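Local coordinates for protein Rik1-associated factor 1 (Schizosaccharomyces pombe, PDB 4O9D) that is a WD-repeat component of the Clr4 methyltransferase complex, which methylates histone H3 and so contributes to establishing heterochromatin, at residues 29-35 / 47-52; 57-62 / 89-95; 75-80 / 110-116; 339-343 / 381-385. All blocks are in the same frame, centred on the assembly; numbering follows the deposited sequence.

Interaction 1 of 4, residues 29-35 / 47-52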
loop_
_atom_site.group_PDB
_atom_site.type_symbol
_atom_site.label_atom_id
_atom_site.label_comp_id
_atom_site.label_asym_id
_atom_site.label_seq_id
_atom_site.Cartn_x
_atom_site.Cartn_y
_atom_site.Cartn_z
ATOM N N THR A 29 7.957 -15.977 -9.084
ATOM C CA THR A 29 6.693 -15.373 -8.807
ATOM C C THR A 29 5.675 -15.826 -9.805
ATOM O O THR A 29 5.860 -15.663 -11.017
ATOM C CB THR A 29 6.808 -13.847 -8.861
ATOM O OG1 THR A 29 7.599 -13.398 -7.757
ATOM C CG2 THR A 29 5.438 -13.204 -8.804
ATOM N N SER A 30 4.612 -16.427 -9.280
ATOM C CA SER A 30 3.378 -16.557 -10.021
ATOM C C SER A 30 2.663 -15.218 -9.869
ATOM O O SER A 30 2.348 -14.805 -8.748
ATOM C CB SER A 30 2.534 -17.698 -9.459
ATOM O OG SER A 30 2.318 -17.549 -8.068
ATOM N N GLY A 31 2.460 -14.525 -10.989
ATOM C CA GLY A 31 1.816 -13.223 -10.982
ATOM C C GLY A 31 2.780 -12.041 -10.904
ATOM O O GLY A 31 3.994 -12.176 -11.074
ATOM N N ASP A 32 2.215 -10.869 -10.648
ATOM C CA ASP A 32 2.985 -9.666 -10.465
ATOM C C ASP A 32 3.055 -9.356 -8.988
ATOM O O ASP A 32 2.044 -9.390 -8.312
ATOM C CB ASP A 32 2.302 -8.500 -11.186
ATOM C CG ASP A 32 2.404 -8.606 -12.697
ATOM O OD1 ASP A 32 3.340 -9.267 -13.181
ATOM O OD2 ASP A 32 1.541 -8.020 -13.394
ATOM N N THR A 33 4.240 -9.027 -8.481
ATOM C CA THR A 33 4.343 -8.632 -7.091
ATOM C C THR A 33 3.757 -7.233 -6.917
ATOM O O THR A 33 4.237 -6.257 -7.525
ATOM C CB THR A 33 5.776 -8.711 -6.584
ATOM O OG1 THR A 33 6.262 -10.045 -6.782
ATOM C CG2 THR A 33 5.850 -8.363 -5.075
ATOM N N VAL A 34 2.724 -7.159 -6.077
ATOM C CA VAL A 34 2.009 -5.922 -5.812
ATOM C C VAL A 34 1.925 -5.489 -4.332
ATOM O O VAL A 34 1.310 -4.477 -4.044
ATOM C CB VAL A 34 0.587 -5.989 -6.383
ATOM C CG1 VAL A 34 0.664 -6.232 -7.888
ATOM C CG2 VAL A 34 -0.253 -7.069 -5.654
ATOM N N CYS A 35 2.525 -6.238 -3.408
ATOM C CA CYS A 35 2.820 -5.699 -2.075
ATOM C C CYS A 35 4.099 -6.286 -1.485
ATOM O O CYS A 35 4.506 -7.398 -1.818
ATOM C CB CYS A 35 1.679 -5.905 -1.067
ATOM S SG CYS A 35 0.455 -7.106 -1.500
ATOM N N LEU A 47 6.494 -10.862 0.459
ATOM C CA LEU A 47 6.104 -10.470 -0.891
ATOM C C LEU A 47 4.767 -11.089 -1.233
ATOM O O LEU A 47 4.612 -12.299 -1.126
ATOM C CB LEU A 47 7.125 -10.988 -1.916
ATOM C CG LEU A 47 8.604 -10.678 -1.696
ATOM C CD1 LEU A 47 9.465 -11.435 -2.743
ATOM C CD2 LEU A 47 8.878 -9.178 -1.772
ATOM N N GLY A 48 3.812 -10.269 -1.675
ATOM C CA GLY A 48 2.556 -10.772 -2.179
ATOM C C GLY A 48 2.351 -10.432 -3.636
ATOM O O GLY A 48 2.579 -9.295 -4.042
ATOM N N SER A 49 1.895 -11.400 -4.421
ATOM C CA SER A 49 1.667 -11.169 -5.840
ATOM C C SER A 49 0.271 -11.561 -6.287
ATOM O O SER A 49 -0.525 -12.131 -5.512
ATOM C CB SER A 49 2.730 -11.877 -6.701
ATOM O OG SER A 49 2.816 -13.253 -6.412
ATOM N N THR A 50 -0.034 -11.254 -7.544
ATOM C CA THR A 50 -1.374 -11.519 -8.055
ATOM C C THR A 50 -1.524 -12.974 -8.522
ATOM O O THR A 50 -0.555 -13.723 -8.586
ATOM C CB THR A 50 -1.719 -10.573 -9.222
ATOM O OG1 THR A 50 -0.851 -10.838 -10.325
ATOM C CG2 THR A 50 -1.566 -9.101 -8.803
ATOM N N ALA A 51 -2.755 -13.364 -8.830
ATOM C CA ALA A 51 -3.020 -14.623 -9.496
ATOM C C ALA A 51 -2.693 -14.403 -10.953
ATOM O O ALA A 51 -2.722 -13.266 -11.430
ATOM C CB ALA A 51 -4.482 -14.972 -9.362
ATOM N N GLN A 52 -2.397 -15.468 -11.682
ATOM C CA GLN A 52 -2.465 -15.373 -13.138
ATOM C C GLN A 52 -3.379 -16.465 -13.679
ATOM O O GLN A 52 -3.119 -17.660 -13.529
ATOM C CB GLN A 52 -1.081 -15.358 -13.791
ATOM C CG GLN A 52 -0.418 -13.967 -13.738
ATOM C CD GLN A 52 -1.403 -12.808 -13.976
ATOM O OE1 GLN A 52 -2.353 -12.930 -14.756
ATOM N NE2 GLN A 52 -1.176 -11.683 -13.293
#
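A single carbonyl serves two consecutive amides here: Gly48 O accepts from Val34 N at 3.0 Å and from Cys35 N at 3.1 Å, the signature of a classic beta bulge. The extra residue shifts the register by one, so that Thr33 stands in a non-hydrogen-bonded antiparallel pair with Ser49, their CA atoms 3.9 Å apart, whereas Cys35 stands in a hydrogen-bonded pair with Gly48, closed by Gly48 N to Cys35 O at 3.0 Å. A CB on Gly48 would sit 3.3 Å from Cys35 SG, a tight fit.

Toward Thr29, side chains join the backbone in the pairing. Thr50 N donates to Asp32 O at 2.9 Å, and Asp32 N returns a nearly linear bond to Thr50 OG1 at 3.1 Å, so Thr50 engages both the NH and the CO of Asp32. Farther back, Ser49 OG donates to Ser30 O at 2.8 Å. Gly31 has a positive phi and lies so close to 47-52 that a CB would clash with Thr50 O; instead its CA makes a CH contact with that oxygen at 3.4 Å. Asp32 OD1 accepts from Gly400 N, outside the two segments, while Ser30 OG binds Leu59 O.

The arrangement is the entry of a beta-propeller blade: the innermost strand, 33-38, carries a bulge near its start, within its pairing with 44-49 in the hairpin that begins the blade.

Interaction 2 of 4, residues 57-62 / 89-95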
loop_
_atom_site.group_PDB
_atom_site.type_symbol
_atom_site.label_atom_id
_atom_site.label_comp_id
_atom_site.label_asym_id
_atom_site.label_seq_id
_atom_site.Cartn_x
_atom_site.Cartn_y
_atom_site.Cartn_z
ATOM N N ASN A 57 1.525 -22.197 -11.615
ATOM C CA ASN A 57 2.196 -21.610 -10.464
ATOM C C ASN A 57 2.375 -22.595 -9.304
ATOM O O ASN A 57 1.574 -22.619 -8.373
ATOM C CB ASN A 57 1.421 -20.383 -9.993
ATOM C CG ASN A 57 0.002 -20.718 -9.579
ATOM O OD1 ASN A 57 -0.456 -21.857 -9.733
ATOM N ND2 ASN A 57 -0.705 -19.724 -9.051
ATOM N N ARG A 58 3.436 -23.398 -9.367
ATOM C CA ARG A 58 3.745 -24.359 -8.310
ATOM C C ARG A 58 3.933 -23.614 -6.992
ATOM O O ARG A 58 3.321 -23.956 -5.980
ATOM C CB ARG A 58 5.019 -25.143 -8.654
ATOM C CG ARG A 58 5.090 -26.554 -8.048
ATOM C CD ARG A 58 6.422 -26.818 -7.312
ATOM N NE ARG A 58 7.580 -26.280 -8.033
ATOM C CZ ARG A 58 8.848 -26.440 -7.654
ATOM N NH1 ARG A 58 9.835 -25.909 -8.378
ATOM N NH2 ARG A 58 9.130 -27.137 -6.557
ATOM N N LEU A 59 4.792 -22.595 -7.023
ATOM C CA LEU A 59 5.026 -21.716 -5.879
ATOM C C LEU A 59 4.476 -20.316 -6.224
ATOM O O LEU A 59 4.019 -20.090 -7.349
ATOM C CB LEU A 59 6.523 -21.684 -5.527
ATOM C CG LEU A 59 7.215 -23.059 -5.408
ATOM C CD1 LEU A 59 8.725 -22.909 -5.170
ATOM C CD2 LEU A 59 6.592 -23.954 -4.322
ATOM N N GLY A 60 4.500 -19.392 -5.263
ATOM C CA GLY A 60 3.728 -18.156 -5.365
ATOM C C GLY A 60 2.393 -18.441 -4.720
ATOM O O GLY A 60 1.997 -19.614 -4.671
ATOM N N ASN A 61 1.666 -17.430 -4.245
ATOM C CA ASN A 61 1.928 -16.017 -4.499
ATOM C C ASN A 61 2.274 -15.248 -3.207
ATOM O O ASN A 61 2.063 -14.033 -3.121
ATOM C CB ASN A 61 0.661 -15.416 -5.117
ATOM C CG ASN A 61 -0.585 -15.697 -4.266
ATOM O OD1 ASN A 61 -0.574 -16.589 -3.420
ATOM N ND2 ASN A 61 -1.654 -14.932 -4.487
ATOM N N LEU A 62 2.814 -15.952 -2.212
ATOM C CA LEU A 62 3.013 -15.368 -0.873
ATOM C C LEU A 62 4.317 -15.850 -0.216
ATOM O O LEU A 62 4.439 -17.016 0.177
ATOM C CB LEU A 62 1.796 -15.676 0.034
ATOM C CG LEU A 62 1.899 -15.095 1.451
ATOM C CD1 LEU A 62 1.963 -13.560 1.422
ATOM C CD2 LEU A 62 0.757 -15.594 2.358
ATOM N N TYR A 89 -4.460 -19.859 -7.026
ATOM C CA TYR A 89 -4.160 -18.848 -6.023
ATOM C C TYR A 89 -4.954 -17.554 -6.238
ATOM O O TYR A 89 -5.241 -17.167 -7.377
ATOM C CB TYR A 89 -2.654 -18.605 -5.993
ATOM C CG TYR A 89 -1.954 -19.774 -5.356
ATOM C CD1 TYR A 89 -1.912 -19.905 -3.979
ATOM C CD2 TYR A 89 -1.388 -20.777 -6.126
ATOM C CE1 TYR A 89 -1.297 -20.975 -3.387
ATOM C CE2 TYR A 89 -0.767 -21.864 -5.540
ATOM C CZ TYR A 89 -0.731 -21.959 -4.170
ATOM O OH TYR A 89 -0.120 -23.034 -3.574
ATOM N N SER A 90 -5.336 -16.922 -5.125
ATOM C CA SER A 90 -6.025 -15.631 -5.140
ATOM C C SER A 90 -5.053 -14.483 -4.857
ATOM O O SER A 90 -4.274 -14.541 -3.916
ATOM C CB SER A 90 -7.127 -15.589 -4.075
ATOM O OG SER A 90 -7.961 -16.732 -4.132
ATOM N N THR A 91 -5.138 -13.436 -5.664
ATOM C CA THR A 91 -4.367 -12.215 -5.465
ATOM C C THR A 91 -4.207 -11.754 -4.010
ATOM O O THR A 91 -5.175 -11.605 -3.270
ATOM C CB THR A 91 -5.009 -11.090 -6.270
ATOM O OG1 THR A 91 -4.916 -11.421 -7.665
ATOM C CG2 THR A 91 -4.305 -9.741 -6.002
ATOM N N ILE A 92 -2.968 -11.499 -3.614
ATOM C CA ILE A 92 -2.702 -10.918 -2.310
ATOM C C ILE A 92 -2.954 -9.428 -2.415
ATOM O O ILE A 92 -2.362 -8.752 -3.262
ATOM C CB ILE A 92 -1.254 -11.146 -1.844
ATOM C CG1 ILE A 92 -0.953 -12.648 -1.768
ATOM C CG2 ILE A 92 -1.022 -10.464 -0.472
ATOM C CD1 ILE A 92 -1.713 -13.370 -0.694
ATOM N N SER A 93 -3.831 -8.911 -1.560
ATOM C CA SER A 93 -4.228 -7.522 -1.681
ATOM C C SER A 93 -3.459 -6.646 -0.687
ATOM O O SER A 93 -3.168 -5.491 -0.971
ATOM C CB SER A 93 -5.755 -7.376 -1.525
ATOM O OG SER A 93 -6.181 -7.834 -0.252
ATOM N N ASP A 94 -3.095 -7.184 0.466
ATOM C CA ASP A 94 -2.287 -6.408 1.388
ATOM C C ASP A 94 -1.636 -7.342 2.387
ATOM O O ASP A 94 -2.001 -8.504 2.499
ATOM C CB ASP A 94 -3.130 -5.342 2.113
ATOM C CG ASP A 94 -2.333 -4.034 2.400
ATOM O OD1 ASP A 94 -1.092 -4.023 2.207
ATOM O OD2 ASP A 94 -2.954 -3.031 2.825
ATOM N N LEU A 95 -0.653 -6.831 3.103
ATOM C CA LEU A 95 -0.044 -7.581 4.182
ATOM C C LEU A 95 0.760 -6.638 5.039
ATOM O O LEU A 95 1.168 -5.568 4.585
ATOM C CB LEU A 95 0.820 -8.733 3.659
ATOM C CG LEU A 95 1.548 -8.569 2.329
ATOM C CD1 LEU A 95 2.654 -7.556 2.438
ATOM C CD2 LEU A 95 2.093 -9.930 1.885
#
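Side-chain conformations define how the loop 57-62 meets 89-95. Asn61, which follows a cis peptide bond, adopts the p rotamer (chi1 53°) and aims its amide at the opposing backbone: Asn61 ND2 donates to Ser90 O at 2.7 Å. The same nitrogen also binds Ser49 O, and the other end of the amide, OD1, accepts from Ser77 OG, so one asparagine ties together three separate parts of the chain.

Tyr89, an m rotamer, lays its ring against the loop and has the largest area covered in this contact. Gly60 O lies over one face, 3.6 Å from Tyr89 CZ. Asn57, again p, brings ND2 up to the ring edge near its plane, 3.2 Å from Tyr89 CD2. Gly60 itself takes a positive phi at which a CB would be jammed against the preceding carbonyl.

Toward the interior the character changes to apolar. Leu62, with chi1 t and chi2 p, extends CD1 to within 3.7 Å of Leu95 CD2 and 4.2 Å of Ile92 CD1.

The contact lies between two successive propeller blades. The loop leads from strand 44-49 into strand 62-66 of one blade, while strand 87-97 belongs to the next; Ile92 and Leu95 also touch Cys35 on strand 33-38, and Leu62 and Leu95 both meet Thr106 on strand 103-108.

Interaction 3 of 4, residues 75-80 / 110-116. With EDO (1,2-ethanediol), chain D.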
loop_
_atom_site.group_PDB
_atom_site.type_symbol
_atom_site.label_atom_id
_atom_site.label_comp_id
_atom_site.label_asym_id
_atom_site.label_seq_id
_atom_site.Cartn_x
_atom_site.Cartn_y
_atom_site.Cartn_z
ATOM N N LEU A 75 4.480 -19.603 1.121
ATOM C CA LEU A 75 3.454 -19.951 2.130
ATOM C C LEU A 75 2.215 -20.586 1.511
ATOM O O LEU A 75 1.965 -20.449 0.321
ATOM C CB LEU A 75 3.008 -18.730 2.963
ATOM C CG LEU A 75 4.023 -17.944 3.804
ATOM C CD1 LEU A 75 3.311 -16.823 4.624
ATOM C CD2 LEU A 75 4.802 -18.864 4.707
ATOM N N GLU A 76 1.421 -21.270 2.336
ATOM C CA GLU A 76 0.203 -21.905 1.858
ATOM C C GLU A 76 -0.722 -20.891 1.155
ATOM O O GLU A 76 -1.443 -21.242 0.211
ATOM C CB GLU A 76 -0.519 -22.596 3.025
ATOM C CG GLU A 76 -1.984 -22.828 2.775
ATOM C CD GLU A 76 -2.602 -23.850 3.721
ATOM O OE1 GLU A 76 -2.405 -23.752 4.959
ATOM O OE2 GLU A 76 -3.289 -24.759 3.212
ATOM N N SER A 77 -0.686 -19.641 1.623
ATOM C CA SER A 77 -1.324 -18.499 0.941
ATOM C C SER A 77 -2.863 -18.549 0.904
ATOM O O SER A 77 -3.472 -19.164 1.765
ATOM C CB SER A 77 -0.756 -18.325 -0.469
ATOM O OG SER A 77 -1.077 -17.031 -0.985
ATOM N N HIS A 78 -3.466 -17.871 -0.077
ATOM C CA HIS A 78 -4.925 -17.817 -0.258
ATOM C C HIS A 78 -5.277 -18.379 -1.635
ATOM O O HIS A 78 -4.570 -18.111 -2.600
ATOM C CB HIS A 78 -5.423 -16.361 -0.204
ATOM C CG HIS A 78 -5.049 -15.622 1.047
ATOM N ND1 HIS A 78 -5.985 -15.178 1.957
ATOM C CD2 HIS A 78 -3.844 -15.250 1.539
ATOM C CE1 HIS A 78 -5.375 -14.553 2.950
ATOM N NE2 HIS A 78 -4.073 -14.599 2.731
ATOM N N TYR A 79 -6.386 -19.107 -1.752
ATOM C CA TYR A 79 -6.692 -19.800 -3.005
ATOM C C TYR A 79 -8.159 -20.231 -3.084
ATOM O O TYR A 79 -8.862 -20.262 -2.076
ATOM C CB TYR A 79 -5.802 -21.040 -3.131
ATOM C CG TYR A 79 -5.921 -21.949 -1.928
ATOM C CD1 TYR A 79 -6.887 -22.943 -1.874
ATOM C CD2 TYR A 79 -5.094 -21.787 -0.827
ATOM C CE1 TYR A 79 -7.013 -23.760 -0.757
ATOM C CE2 TYR A 79 -5.212 -22.599 0.287
ATOM C CZ TYR A 79 -6.173 -23.581 0.318
ATOM O OH TYR A 79 -6.290 -24.390 1.428
ATOM N N LYS A 80 -8.615 -20.560 -4.292
ATOM C CA LYS A 80 -9.945 -21.152 -4.479
ATOM C C LYS A 80 -9.799 -22.315 -5.459
ATOM O O LYS A 80 -8.817 -22.383 -6.206
ATOM C CB LYS A 80 -10.950 -20.133 -5.043
ATOM C CG LYS A 80 -11.113 -18.830 -4.245
ATOM C CD LYS A 80 -11.839 -17.734 -5.068
ATOM C CE LYS A 80 -12.155 -16.505 -4.209
ATOM N NZ LYS A 80 -12.889 -15.393 -4.912
ATOM N N ASP A 110 -9.585 -14.189 -1.842
ATOM C CA ASP A 110 -10.407 -15.304 -1.357
ATOM C C ASP A 110 -11.360 -14.890 -0.221
ATOM O O ASP A 110 -12.045 -15.736 0.350
ATOM C CB ASP A 110 -9.521 -16.460 -0.893
ATOM C CG ASP A 110 -8.734 -16.117 0.349
ATOM O OD1 ASP A 110 -8.555 -14.904 0.618
ATOM O OD2 ASP A 110 -8.286 -17.060 1.046
ATOM N N ASN A 111 -11.413 -13.591 0.091
ATOM C CA ASN A 111 -12.266 -13.074 1.173
ATOM C C ASN A 111 -11.788 -13.375 2.591
ATOM O O ASN A 111 -12.586 -13.312 3.510
ATOM C CB ASN A 111 -13.709 -13.625 1.069
ATOM C CG ASN A 111 -14.350 -13.344 -0.274
ATOM O OD1 ASN A 111 -13.761 -12.674 -1.147
ATOM N ND2 ASN A 111 -15.563 -13.859 -0.458
ATOM N N ALA A 112 -10.518 -13.722 2.774
ATOM C CA ALA A 112 -10.042 -14.138 4.097
ATOM C C ALA A 112 -8.885 -13.282 4.604
ATOM O O ALA A 112 -8.061 -12.842 3.823
ATOM C CB ALA A 112 -9.635 -15.636 4.075
ATOM N N VAL A 113 -8.849 -13.016 5.911
ATOM C CA VAL A 113 -7.645 -12.511 6.528
ATOM C C VAL A 113 -6.921 -13.693 7.219
ATOM O O VAL A 113 -7.547 -14.421 7.999
ATOM C CB VAL A 113 -7.962 -11.422 7.578
ATOM C CG1 VAL A 113 -6.680 -10.848 8.117
ATOM C CG2 VAL A 113 -8.814 -10.300 6.967
ATOM N N LYS A 114 -5.632 -13.883 6.940
ATOM C CA LYS A 114 -4.847 -14.956 7.587
ATOM C C LYS A 114 -3.688 -14.411 8.414
ATOM O O LYS A 114 -3.177 -13.298 8.174
ATOM C CB LYS A 114 -4.344 -15.986 6.564
ATOM C CG LYS A 114 -5.497 -16.777 5.910
ATOM C CD LYS A 114 -5.066 -17.703 4.761
ATOM C CE LYS A 114 -6.254 -18.505 4.187
ATOM N NZ LYS A 114 -5.826 -19.541 3.194
ATOM N N VAL A 115 -3.285 -15.210 9.395
ATOM C CA VAL A 115 -2.223 -14.848 10.323
ATOM C C VAL A 115 -1.166 -15.966 10.295
ATOM O O VAL A 115 -1.498 -17.121 10.586
ATOM C CB VAL A 115 -2.784 -14.728 11.769
ATOM C CG1 VAL A 115 -1.670 -14.378 12.736
ATOM C CG2 VAL A 115 -3.903 -13.702 11.825
ATOM N N TRP A 116 0.083 -15.629 9.960
ATOM C CA TRP A 116 1.146 -16.625 9.807
ATOM C C TRP A 116 2.289 -16.386 10.806
ATOM O O TRP A 116 2.641 -15.246 11.089
ATOM C CB TRP A 116 1.744 -16.581 8.386
ATOM C CG TRP A 116 0.760 -16.487 7.259
ATOM C CD1 TRP A 116 0.219 -15.337 6.738
ATOM C CD2 TRP A 116 0.222 -17.569 6.477
ATOM N NE1 TRP A 116 -0.634 -15.641 5.696
ATOM C CE2 TRP A 116 -0.655 -17.002 5.524
ATOM C CE3 TRP A 116 0.380 -18.963 6.504
ATOM C CZ2 TRP A 116 -1.368 -17.779 4.615
ATOM C CZ3 TRP A 116 -0.317 -19.726 5.597
ATOM C CH2 TRP A 116 -1.189 -19.138 4.673
HETATM C C1 EDO D . -15.444 -18.613 -0.481
HETATM O O1 EDO D . -15.860 -18.196 0.821
HETATM C C2 EDO D . -14.841 -17.424 -1.220
HETATM O O2 EDO D . -13.432 -17.644 -1.365
HETATM O O HOH W 1 -7.712 -19.823 0.977
#
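Within WD-repeat propellers a recurrent Asp-His-Ser/Thr-Trp structural tetrad binds the loop that enters a blade to that blade's own strands, and 75-80 with 110-116 supply three of its four members: His78, Asp110 and Trp116. Thr106 of strand 103-108 is the fourth, its OG1 hydrogen-bonded to both His78 NE2 and Trp116 NE1.

Among the direct hydrogen bonds, His78 ND1 donates to Asp110 OD1 at 2.9 Å. That oxygen also accepts from Ala112 N at 3.1 Å, an Asx turn that shapes the tight turn leading into strand 113-117. Lys114 NZ, at the end of an extended side chain, donates to Ser77 O at 2.8 Å and so holds the entering loop from the strand.

Packing over rings supplies the second kind of contact. Leu75 CD1 sits 3.8 Å from the centroid of the five-membered ring of Trp116, a CH-pi contact over the face, and Lys114 CD makes its counterpart over His78, also 3.8 Å from the ring centroid. Glu76 CB meets the edge of the indole, 3.9 Å from Trp116 CZ3.

Solvent and ligand come last. A 1,2-ethanediol, probably from the crystallisation liquor, donates from O2 to Asp110 O. One water bridges both segments: it donates to Asp110 OD2 at 2.8 Å and accepts from Lys114 NZ at 2.9 Å and Tyr79 N at 3.1 Å.

Interaction 4 of 4, residues 339-343 / 381-385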
loop_
_atom_site.group_PDB
_atom_site.type_symbol
_atom_site.label_atom_id
_atom_site.label_comp_id
_atom_site.label_asym_id
_atom_site.label_seq_id
_atom_site.Cartn_x
_atom_site.Cartn_y
_atom_site.Cartn_z
ATOM N N ILE A 339 2.022 5.514 -13.053
ATOM C CA ILE A 339 2.882 5.516 -11.875
ATOM C C ILE A 339 2.383 4.553 -10.770
ATOM O O ILE A 339 1.324 4.795 -10.179
ATOM C CB ILE A 339 2.992 6.939 -11.267
ATOM C CG1 ILE A 339 3.428 7.994 -12.314
ATOM C CG2 ILE A 339 3.932 6.922 -10.069
ATOM C CD1 ILE A 339 4.801 7.788 -12.901
ATOM N N ASN A 340 3.156 3.503 -10.463
ATOM C CA ASN A 340 2.787 2.539 -9.414
ATOM C C ASN A 340 3.681 2.564 -8.169
ATOM O O ASN A 340 3.509 1.762 -7.236
ATOM C CB ASN A 340 2.800 1.122 -9.963
ATOM C CG ASN A 340 1.532 0.769 -10.696
ATOM O OD1 ASN A 340 0.448 1.258 -10.362
ATOM N ND2 ASN A 340 1.660 -0.086 -11.722
ATOM N N MET A 341 4.666 3.437 -8.181
ATOM C CA MET A 341 5.533 3.629 -7.038
ATOM C C MET A 341 5.716 5.121 -6.783
ATOM O O MET A 341 6.075 5.859 -7.694
ATOM C CB MET A 341 6.911 3.009 -7.310
ATOM C CG MET A 341 7.975 3.500 -6.342
ATOM S SD MET A 341 9.621 2.876 -6.722
ATOM C CE MET A 341 10.448 3.346 -5.223
ATOM N N ALA A 342 5.469 5.570 -5.555
ATOM C CA ALA A 342 5.649 6.976 -5.229
ATOM C C ALA A 342 5.892 7.126 -3.731
ATOM O O ALA A 342 4.967 6.974 -2.946
ATOM C CB ALA A 342 4.421 7.793 -5.661
ATOM N N GLN A 343 7.137 7.414 -3.347
ATOM C CA GLN A 343 7.501 7.472 -1.927
ATOM C C GLN A 343 8.602 8.472 -1.682
ATOM O O GLN A 343 9.530 8.616 -2.498
ATOM C CB GLN A 343 7.998 6.096 -1.426
ATOM C CG GLN A 343 6.909 5.038 -1.266
ATOM C CD GLN A 343 7.354 3.851 -0.414
ATOM O OE1 GLN A 343 8.528 3.723 -0.058
ATOM N NE2 GLN A 343 6.402 2.978 -0.077
ATOM N N ALA A 381 7.094 -2.513 -17.135
ATOM C CA ALA A 381 6.375 -1.573 -16.253
ATOM C C ALA A 381 6.481 -1.929 -14.757
ATOM O O ALA A 381 6.339 -3.082 -14.373
ATOM C CB ALA A 381 4.891 -1.485 -16.659
ATOM N N ILE A 382 6.736 -0.924 -13.929
ATOM C CA ILE A 382 6.840 -1.095 -12.485
ATOM C C ILE A 382 5.477 -1.410 -11.888
ATOM O O ILE A 382 4.484 -0.762 -12.220
ATOM C CB ILE A 382 7.379 0.207 -11.838
ATOM C CG1 ILE A 382 8.797 0.507 -12.336
ATOM C CG2 ILE A 382 7.351 0.123 -10.318
ATOM C CD1 ILE A 382 9.786 -0.602 -12.013
ATOM N N THR A 383 5.408 -2.394 -11.002
ATOM C CA THR A 383 4.127 -2.699 -10.337
ATOM C C THR A 383 4.081 -2.290 -8.857
ATOM O O THR A 383 2.995 -2.117 -8.296
ATOM C CB THR A 383 3.731 -4.195 -10.452
ATOM O OG1 THR A 383 4.763 -5.027 -9.910
ATOM C CG2 THR A 383 3.474 -4.576 -11.900
ATOM N N TYR A 384 5.250 -2.131 -8.232
ATOM C CA TYR A 384 5.333 -1.725 -6.816
ATOM C C TYR A 384 6.735 -1.276 -6.484
ATOM O O TYR A 384 7.682 -1.739 -7.095
ATOM C CB TYR A 384 4.995 -2.900 -5.880
ATOM C CG TYR A 384 4.994 -2.483 -4.421
ATOM C CD1 TYR A 384 3.843 -1.959 -3.849
ATOM C CD2 TYR A 384 6.133 -2.569 -3.641
ATOM C CE1 TYR A 384 3.804 -1.551 -2.540
ATOM C CE2 TYR A 384 6.107 -2.142 -2.293
ATOM C CZ TYR A 384 4.924 -1.645 -1.763
ATOM O OH TYR A 384 4.809 -1.202 -0.462
ATOM N N GLY A 385 6.878 -0.388 -5.507
ATOM C CA GLY A 385 8.186 -0.044 -4.980
ATOM C C GLY A 385 8.054 0.534 -3.583
ATOM O O GLY A 385 7.151 1.320 -3.318
HETATM O O HOH W 2 4.049 1.018 -4.705
HETATM O O HOH W 3 4.889 3.502 -3.674
#
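Neighbouring blades of a beta-propeller meet through their innermost strands, and 341-343 against 382-385 is such a junction, between the third and fourth WD repeats. The two strands run roughly the same way, 25° apart, yet do not pair directly as a sheet: their axes stay 6.3 Å apart at closest approach.

Asn340 has the most surface covered. Its side chain spans the gap, ND2 donating to Ile382 O at 2.9 Å, while CB rests 3.6 Å from Thr383 O. With Met341 it forms a classic beta bulge opposite Gly354 of its own blade.

Gly385 is almost as well covered, and the absence of a side chain matters: an ideal CB would fall 2.2 Å from Met341 SD, a clash, whereas its CA packs against that sulfur at 3.7 Å. Met341, the third residue, points toward the other strand in an all-t conformation and also sets CB 4.2 Å from Ile382 CG2.

Waters fill the polar part of the seam. One donates to Asn340 O at 2.7 Å and accepts from Gly385 N at 3.3 Å; the other accepts from Ala342 N at 2.9 Å and donates to Gly385 O at 3.2 Å.

In the fold
Eight sheets form the blades of this propeller, and the four contacts sample both its hairpins and its seams. Interaction 1, first along the chain, lies within the blade begun by strand 33-38. Interaction 2, about 6 Å away between centres, touches it through a probable hydrogen bond, Ser49 N to Asn61 O at 2.9 Å, and ties that blade to the next, built from strands 79-81 to 122-126; interaction 3, about 8 Å farther, fastens the connecting loop onto it. Interaction 4 comes last, centred about 24 Å from interaction 3, yet touches interaction 1 (Thr33 O to Thr383 OG1, 2.7 Å). Since N-terminal strand 21-26 completes the blade containing 382-387, the ring closes there.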